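Local coordinates for protein-glutamine gamma-glutamyltransferase 2 (Pagrus major, PDB 1G0D), which catalyses acyl transfer from peptide-bound glutamine to lysine or other primary amines, cross-linking or modifying proteins, probably in a calcium-dependent manner, at residues 148-153 and 426-431; 160-165 and 331-336. One frame throughout, in Å; residues are numbered along the deposited sequence.

Contact 1: 148-153 and 426-431; sequences ESKLQE and KSVYGN. With SO4 (sulfate ion), chain B.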
# COMPACT_ATOMS: atom_id res chain seq x y z
N GLU A 148 -8.28 -4.11 20.26
CA GLU A 148 -8.31 -5.37 19.53
C GLU A 148 -9.05 -5.29 18.24
O GLU A 148 -8.76 -6.06 17.32
CB GLU A 148 -8.94 -6.48 20.39
CG GLU A 148 -8.05 -6.99 21.46
CD GLU A 148 -8.36 -8.43 21.79
OE1 GLU A 148 -9.56 -8.77 21.64
OE2 GLU A 148 -7.42 -9.19 22.19
N SER A 149 -10.02 -4.41 18.15
CA SER A 149 -10.77 -4.32 16.90
C SER A 149 -9.96 -3.69 15.73
O SER A 149 -10.23 -3.94 14.54
CB SER A 149 -12.03 -3.52 17.12
OG SER A 149 -11.84 -2.17 16.79
N LYS A 150 -8.96 -2.89 16.07
CA LYS A 150 -8.16 -2.25 15.05
C LYS A 150 -7.01 -3.13 14.67
O LYS A 150 -6.48 -3.01 13.58
CB LYS A 150 -7.64 -0.93 15.57
CG LYS A 150 -8.72 0.06 15.81
CD LYS A 150 -8.12 1.37 16.05
CE LYS A 150 -9.15 2.27 16.65
NZ LYS A 150 -8.55 3.63 16.75
N LEU A 151 -6.61 -4.02 15.57
CA LEU A 151 -5.51 -4.94 15.27
C LEU A 151 -6.03 -6.01 14.31
O LEU A 151 -5.29 -6.58 13.52
CB LEU A 151 -4.97 -5.56 16.56
CG LEU A 151 -3.99 -4.66 17.30
CD1 LEU A 151 -3.67 -5.21 18.68
CD2 LEU A 151 -2.74 -4.53 16.48
N GLN A 152 -7.33 -6.26 14.37
CA GLN A 152 -7.95 -7.26 13.51
C GLN A 152 -7.92 -6.80 12.07
O GLN A 152 -7.77 -7.62 11.15
CB GLN A 152 -9.39 -7.48 13.95
CG GLN A 152 -10.12 -8.48 13.14
CD GLN A 152 -9.34 -9.76 13.01
OE1 GLN A 152 -8.81 -10.30 14.01
NE2 GLN A 152 -9.26 -10.28 11.76
N GLU A 153 -8.10 -5.49 11.87
CA GLU A 153 -8.08 -4.91 10.54
C GLU A 153 -6.66 -4.61 10.10
O GLU A 153 -6.24 -5.01 9.01
CB GLU A 153 -8.87 -3.61 10.52
CG GLU A 153 -8.76 -2.84 9.19
CD GLU A 153 -9.38 -3.58 8.00
OE1 GLU A 153 -10.14 -4.55 8.22
OE2 GLU A 153 -9.11 -3.21 6.83
N LYS A 426 -9.05 2.36 4.35
CA LYS A 426 -10.23 1.51 4.55
C LYS A 426 -10.75 1.56 6.00
O LYS A 426 -9.99 1.66 6.96
CB LYS A 426 -9.94 0.04 4.17
CG LYS A 426 -11.12 -0.93 4.39
CD LYS A 426 -10.77 -2.36 4.01
CE LYS A 426 -11.73 -3.37 4.66
NZ LYS A 426 -11.85 -3.13 6.12
N SER A 427 -12.06 1.45 6.11
CA SER A 427 -12.73 1.46 7.37
C SER A 427 -12.58 0.14 8.11
O SER A 427 -12.58 -0.93 7.51
CB SER A 427 -14.19 1.72 7.14
OG SER A 427 -14.85 1.52 8.37
N VAL A 428 -12.48 0.23 9.44
CA VAL A 428 -12.33 -0.94 10.25
C VAL A 428 -13.56 -1.82 10.23
O VAL A 428 -13.49 -3.03 10.49
CB VAL A 428 -12.07 -0.55 11.70
CG1 VAL A 428 -12.22 -1.76 12.58
CG2 VAL A 428 -10.68 0.00 11.81
N TYR A 429 -14.70 -1.23 9.92
CA TYR A 429 -15.91 -2.01 9.89
C TYR A 429 -16.61 -1.70 8.60
O TYR A 429 -17.14 -0.62 8.43
CB TYR A 429 -16.80 -1.67 11.08
CG TYR A 429 -16.34 -2.29 12.36
CD1 TYR A 429 -15.81 -3.59 12.39
CD2 TYR A 429 -16.41 -1.58 13.55
CE1 TYR A 429 -15.34 -4.17 13.57
CE2 TYR A 429 -15.94 -2.14 14.75
CZ TYR A 429 -15.41 -3.43 14.75
OH TYR A 429 -14.92 -3.94 15.93
N GLY A 430 -16.63 -2.68 7.71
CA GLY A 430 -17.23 -2.46 6.42
C GLY A 430 -16.08 -2.16 5.49
O GLY A 430 -14.91 -2.14 5.89
N ASN A 431 -16.40 -1.92 4.23
CA ASN A 431 -15.35 -1.64 3.27
C ASN A 431 -15.48 -0.20 2.81
O ASN A 431 -15.12 0.15 1.68
CB ASN A 431 -15.42 -2.66 2.11
CG ASN A 431 -14.95 -4.08 2.54
OD1 ASN A 431 -15.57 -4.72 3.40
ND2 ASN A 431 -13.85 -4.57 1.95
S SO4 B . -7.09 6.08 13.88
O1 SO4 B . -6.10 7.04 13.81
O2 SO4 B . -6.50 4.89 14.38
O3 SO4 B . -7.91 6.57 14.89
O4 SO4 B . -7.81 6.01 12.63
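The ring of Tyr429 meets Ser149 through its hydroxyl end: OH lies 3.2 Å from Ser149 CB, while CB stands oblique to the ring. One face of that ring carries a methyl group of its own segment, Val428 CG1, 3.9 Å above the plane and over its centre. The same methyl reaches back to the helix, where CG1 is 3.5 Å from Ser149 O, so this one group touches both the aromatic face and a helix carbonyl. The second flat group is the Glu153 carboxylate. Lys426 NZ forms a salt bridge with Glu153 OE2 at 2.8 Å, although as a hydrogen bond it is weak; Glu153 OE1 is hydrogen-bonded to Asn157. The Lys426 chain runs extended and then bends at its last torsion (chi4 -51°), which turns NZ toward two carbonyls of its own loop. NZ donates to Ser427 O at 2.7 Å, nearly along the C=O axis (164°), and to Gly430 O at 3.2 Å. An alanine at Lys426 would probably leave the buried Glu153 charge without its mate and both loop carbonyls without this donor, freeing the turn to shift. The extended Lys150 chain carries NZ to a sulfate ion, probably from the crystallisation liquor and also hydrogen-bonded to Arg291 and Trp351, with a weak hydrogen bond to O2 (3.4 Å). Helix 148-156 is thus joined to the loop between strands 424-426 and 433-435 by a buried Lys-Glu salt bridge, beside the likely calcium-binding region of the transglutaminase: Glu434, which probably binds calcium, lies on the second strand.

Contact 2: 160-165 and 331-336; sequences GVIYMG and FHCWVE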
# COMPACT_ATOMS: atom_id res chain seq x y z
N GLY A 160 -7.99 -5.99 1.73
CA GLY A 160 -8.12 -4.57 1.92
C GLY A 160 -8.77 -3.91 0.71
O GLY A 160 -9.26 -4.57 -0.20
N VAL A 161 -8.79 -2.60 0.74
CA VAL A 161 -9.34 -1.83 -0.34
C VAL A 161 -8.39 -0.65 -0.46
O VAL A 161 -8.07 -0.03 0.56
CB VAL A 161 -10.76 -1.38 0.03
CG1 VAL A 161 -11.30 -0.41 -0.98
CG2 VAL A 161 -11.66 -2.58 0.11
N ILE A 162 -7.88 -0.37 -1.65
CA ILE A 162 -7.00 0.80 -1.80
C ILE A 162 -7.78 1.81 -2.65
O ILE A 162 -8.32 1.45 -3.67
CB ILE A 162 -5.67 0.43 -2.48
CG1 ILE A 162 -5.01 -0.72 -1.70
CG2 ILE A 162 -4.80 1.65 -2.54
CD1 ILE A 162 -3.55 -1.02 -2.00
N TYR A 163 -7.88 3.05 -2.20
CA TYR A 163 -8.63 4.05 -2.97
C TYR A 163 -7.80 4.66 -4.13
O TYR A 163 -6.56 4.81 -4.04
CB TYR A 163 -9.20 5.11 -2.01
CG TYR A 163 -10.18 4.48 -1.06
CD1 TYR A 163 -11.47 4.20 -1.47
CD2 TYR A 163 -9.76 3.98 0.17
CE1 TYR A 163 -12.30 3.41 -0.70
CE2 TYR A 163 -10.59 3.18 0.96
CZ TYR A 163 -11.86 2.89 0.51
OH TYR A 163 -12.67 2.07 1.25
N MET A 164 -8.50 4.99 -5.22
CA MET A 164 -7.87 5.53 -6.41
C MET A 164 -8.83 6.41 -7.11
O MET A 164 -9.89 6.71 -6.57
CB MET A 164 -7.47 4.41 -7.33
CG MET A 164 -6.32 3.66 -6.78
SD MET A 164 -5.77 2.29 -7.76
CE MET A 164 -6.64 2.52 -9.31
N GLY A 165 -8.47 6.80 -8.33
CA GLY A 165 -9.31 7.69 -9.12
C GLY A 165 -8.89 9.14 -8.92
O GLY A 165 -7.70 9.43 -8.91
N PHE A 331 -3.54 11.08 -7.56
CA PHE A 331 -3.55 10.47 -6.23
C PHE A 331 -2.21 9.82 -6.05
O PHE A 331 -1.44 9.67 -6.99
CB PHE A 331 -4.69 9.43 -6.06
CG PHE A 331 -4.42 8.10 -6.74
CD1 PHE A 331 -4.92 7.85 -8.02
CD2 PHE A 331 -3.65 7.13 -6.12
CE1 PHE A 331 -4.64 6.64 -8.69
CE2 PHE A 331 -3.36 5.91 -6.78
CZ PHE A 331 -3.86 5.67 -8.07
N HIS A 332 -1.89 9.49 -4.82
CA HIS A 332 -0.64 8.84 -4.54
C HIS A 332 -0.84 8.09 -3.25
O HIS A 332 -1.44 8.62 -2.31
CB HIS A 332 0.48 9.84 -4.35
CG HIS A 332 1.75 9.23 -3.86
ND1 HIS A 332 2.29 8.09 -4.42
CD2 HIS A 332 2.62 9.62 -2.89
CE1 HIS A 332 3.43 7.80 -3.82
NE2 HIS A 332 3.66 8.71 -2.89
N CYS A 333 -0.33 6.87 -3.21
CA CYS A 333 -0.46 6.01 -2.07
C CYS A 333 0.82 5.74 -1.26
O CYS A 333 1.94 5.73 -1.78
CB CYS A 333 -0.99 4.66 -2.54
SG CYS A 333 -2.49 4.68 -3.46
N TRP A 334 0.64 5.54 0.04
CA TRP A 334 1.73 5.15 0.92
C TRP A 334 1.12 4.28 2.03
O TRP A 334 -0.01 3.80 1.94
CB TRP A 334 2.51 6.36 1.49
CG TRP A 334 1.74 7.34 2.30
CD1 TRP A 334 1.41 7.24 3.62
CD2 TRP A 334 1.20 8.60 1.85
NE1 TRP A 334 0.71 8.36 4.03
CE2 TRP A 334 0.57 9.21 2.96
CE3 TRP A 334 1.20 9.27 0.62
CZ2 TRP A 334 -0.06 10.45 2.87
CZ3 TRP A 334 0.57 10.52 0.54
CH2 TRP A 334 -0.05 11.09 1.66
N VAL A 335 1.86 4.08 3.09
CA VAL A 335 1.39 3.22 4.13
C VAL A 335 1.63 3.86 5.48
O VAL A 335 2.56 4.64 5.63
CB VAL A 335 2.14 1.90 3.92
CG1 VAL A 335 2.99 1.51 5.09
CG2 VAL A 335 1.18 0.89 3.51
N GLU A 336 0.76 3.59 6.45
CA GLU A 336 0.91 4.11 7.81
C GLU A 336 1.17 2.89 8.70
O GLU A 336 0.44 1.90 8.60
CB GLU A 336 -0.38 4.78 8.26
CG GLU A 336 -0.30 6.26 8.52
CD GLU A 336 -1.66 6.88 8.68
OE1 GLU A 336 -2.56 6.24 9.27
OE2 GLU A 336 -1.86 8.00 8.21
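Contacts to an aromatic ring dominate where Met164 and Gly165 meet Phe331. Met164 CA sits 4.1 Å from the ring centroid and only 11° off its normal, a CH-pi contact over the face, with Met164 CB over the same face. The sulfur makes a Met-aromatic contact of oblique geometry: SD is 4.9 Å from the centroid and 51° off the normal. Between them, Met164 CG touches the ring rim at CZ (3.4 Å). Phe331 CG lies between its backbone N and carbonyl carbon (chi1 76°), which starts the ring from CB toward Met164. At the ring edge, near its plane, Gly165 O approaches CD1 to 3.3 Å.

Apolar packing continues two residues away on each strand, with Ile162 CG2 3.9 Å from Cys333 SG. The two strands run at 153°, nearly antiparallel, with axes 7.8 Å apart, a separation bridged by side chains. Each belongs to its own sheet: Met164 is backbone hydrogen-bonded to Arg171 of strand 169-176, and active-site His332 to Asn295 of strand 290-298. Phe331 also stacks on Tyr515, a residue important for catalysis, while helix 272-286 adds Trp273 against Phe331 and Cys333, Ala277 against Ile162, and the active-site Cys272 against His332.

Overall arrangement
The centres of the two contacts lie 16 Å apart, contact 2 being the deeper, about 6 Å from the centre of the chain against about 16 Å for contact 1. Along the chain the order is 148-153, 160-165, 331-336, 426-431, so the outer pair of segments belongs to contact 1 and the inner pair to contact 2. Helix 148-156 leads directly into strand 159-164. The contacts also meet in space: Lys426 CD packs 3.8 Å from Val161 N, and Asn431 O lies 3.1 Å from Tyr163 OH. The 426-431 loop therefore lies against both the helix and the strand that follows it, and that strand in turn packs on the one bearing active-site His332.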